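Local coordinates for protein DJ-1 homolog D (Arabidopsis thaliana, PDB 4OGG) that belongs to the DJ-1/PfpI family and carries two tandem copies of the family domain, each with a class I glutamine amidotransferase-like fold, at residues N131-T136 and V162-L167. Residues are numbered along the deposited sequence; the frame is centred on the assembly and turned at random.
Sequences NGRKCT and VVDGSL
OD1 of Asp-164 sits beside the rim of the Arg-133 guanidinium, close to its plane, and CB of Leu-167 comes in at a slant. The carboxylate plane is turned 49° from the guanidinium. Asp-164 opens a type II' beta turn that ends at Leu-167. This two-residue turn links the antiparallel strands 161-164 and 167-170 into a beta hairpin at the edge of the six-stranded sheet of the DJ-1/PfpI domain. Paired backbone bonds between Asp-164 and Leu-167 close it.

NE of Arg-133 and OD1 of Asp-164 form a salt bridge at 3.3 Å. The arginine chain bends at chi2 and chi3, and its CD also touches this oxygen. NH2 of Arg-133 continues past to CB of Leu-167, 3.6 Å away. The Asp-164 side chain points toward 131-136, with CG anti to the backbone N (chi1 -174°). There Lys-134 N donates to OD2 of Asp-164 at 2.7 Å, nearly straight at 170° but from above the carboxylate plane. One water donates to both this oxygen and Gly-132 O. The carboxylate thus grips side chain, backbone and water together.

Strand 134-135 pairs with strand 151-152 in a separate small parallel sheet, so the contact ties that sheet to the hairpin. Farther along, Val-162 spreads its two methyls over 134-136. CG1 rests on CA of Cys-135, and CG2 of Val-162 meets CB of Thr-136 at 3.8 Å.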
loop_
_atom_site.group_PDB
_atom_site.type_symbol
_atom_site.label_atom_id
_atom_site.label_comp_id
_atom_site.label_asym_id
_atom_site.label_seq_id
_atom_site.Cartn_x
_atom_site.Cartn_y
_atom_site.Cartn_z
ATOM N N ASN C 131 2.321 28.451 -28.943
ATOM C CA ASN C 131 2.487 28.557 -30.388
ATOM C C ASN C 131 3.781 29.296 -30.723
ATOM O O ASN C 131 3.946 30.458 -30.364
ATOM C CB ASN C 131 1.298 29.297 -31.001
ATOM C CG ASN C 131 1.100 28.971 -32.471
ATOM O OD1 ASN C 131 2.060 28.732 -33.204
ATOM N ND2 ASN C 131 -0.154 28.974 -32.912
ATOM N N GLY C 132 4.695 28.608 -31.402
ATOM C CA GLY C 132 5.960 29.213 -31.785
ATOM C C GLY C 132 6.952 29.416 -30.653
ATOM O O GLY C 132 7.986 30.060 -30.839
ATOM N N ARG C 133 6.646 28.865 -29.482
ATOM C CA ARG C 133 7.512 28.998 -28.315
ATOM C C ARG C 133 8.395 27.771 -28.111
ATOM O O ARG C 133 7.931 26.637 -28.232
ATOM C CB ARG C 133 6.661 29.206 -27.057
ATOM C CG ARG C 133 5.853 30.492 -27.046
ATOM C CD ARG C 133 6.718 31.673 -26.651
ATOM N NE ARG C 133 6.634 31.978 -25.226
ATOM C CZ ARG C 133 5.540 32.432 -24.624
ATOM N NH1 ARG C 133 4.429 32.633 -25.322
ATOM N NH2 ARG C 133 5.557 32.694 -23.325
ATOM N N LYS C 134 9.672 27.995 -27.812
ATOM C CA LYS C 134 10.569 26.875 -27.556
ATOM C C LYS C 134 10.275 26.387 -26.146
ATOM O O LYS C 134 10.171 27.184 -25.213
ATOM C CB LYS C 134 12.037 27.299 -27.653
ATOM C CG LYS C 134 12.503 27.588 -29.068
ATOM C CD LYS C 134 14.008 27.789 -29.127
ATOM C CE LYS C 134 14.758 26.530 -28.713
ATOM N NZ LYS C 134 16.238 26.692 -28.855
ATOM N N CYS C 135 10.128 25.080 -25.988
ATOM C CA CYS C 135 9.844 24.530 -24.675
ATOM C C CYS C 135 10.047 23.026 -24.639
ATOM O O CYS C 135 10.037 22.361 -25.675
ATOM C CB CYS C 135 8.399 24.860 -24.268
ATOM S SG CYS C 135 7.113 24.282 -25.426
ATOM N N THR C 136 10.258 22.506 -23.437
ATOM C CA THR C 136 10.404 21.073 -23.237
ATOM C C THR C 136 9.325 20.720 -22.219
ATOM O O THR C 136 8.567 21.591 -21.786
ATOM C CB THR C 136 11.794 20.693 -22.668
ATOM O OG1 THR C 136 11.942 19.266 -22.680
ATOM C CG2 THR C 136 11.943 21.179 -21.238
ATOM N N VAL C 162 14.421 24.510 -20.582
ATOM C CA VAL C 162 14.406 25.343 -21.777
ATOM C C VAL C 162 13.787 26.686 -21.429
ATOM O O VAL C 162 12.957 26.779 -20.524
ATOM C CB VAL C 162 13.587 24.684 -22.911
ATOM C CG1 VAL C 162 13.403 25.654 -24.063
ATOM C CG2 VAL C 162 14.294 23.427 -23.394
ATOM N N VAL C 163 14.203 27.729 -22.137
ATOM C CA VAL C 163 13.673 29.059 -21.891
ATOM C C VAL C 163 13.290 29.752 -23.194
ATOM O O VAL C 163 13.968 29.619 -24.211
ATOM C CB VAL C 163 14.696 29.949 -21.151
ATOM C CG1 VAL C 163 14.069 31.294 -20.814
ATOM C CG2 VAL C 163 15.175 29.258 -19.888
ATOM N N ASP C 164 12.179 30.475 -23.155
ATOM C CA ASP C 164 11.706 31.233 -24.304
ATOM C C ASP C 164 11.123 32.485 -23.683
ATOM O O ASP C 164 10.021 32.456 -23.134
ATOM C CB ASP C 164 10.627 30.467 -25.074
ATOM C CG ASP C 164 10.225 31.171 -26.364
ATOM O OD1 ASP C 164 9.712 32.307 -26.290
ATOM O OD2 ASP C 164 10.430 30.594 -27.452
ATOM N N GLY C 165 11.872 33.582 -23.750
ATOM C CA GLY C 165 11.403 34.813 -23.148
ATOM C C GLY C 165 11.307 34.577 -21.654
ATOM O O GLY C 165 12.296 34.216 -21.013
ATOM N N SER C 166 10.112 34.759 -21.101
ATOM C CA SER C 166 9.899 34.554 -19.676
ATOM C C SER C 166 9.290 33.181 -19.381
ATOM O O SER C 166 8.966 32.883 -18.232
ATOM C CB SER C 166 8.986 35.653 -19.118
ATOM O OG SER C 166 7.688 35.572 -19.683
ATOM N N LEU C 167 9.135 32.353 -20.413
ATOM C CA LEU C 167 8.575 31.012 -20.242
ATOM C C LEU C 167 9.683 30.003 -19.975
ATOM O O LEU C 167 10.501 29.715 -20.848
ATOM C CB LEU C 167 7.786 30.580 -21.483
ATOM C CG LEU C 167 7.293 29.126 -21.458
ATOM C CD1 LEU C 167 6.346 28.914 -20.287
ATOM C CD2 LEU C 167 6.603 28.792 -22.773
HETATM O O HOH W 1 10.439 31.008 -30.180
HETATM O O HOH W 2 10.258 27.129 -22.330
#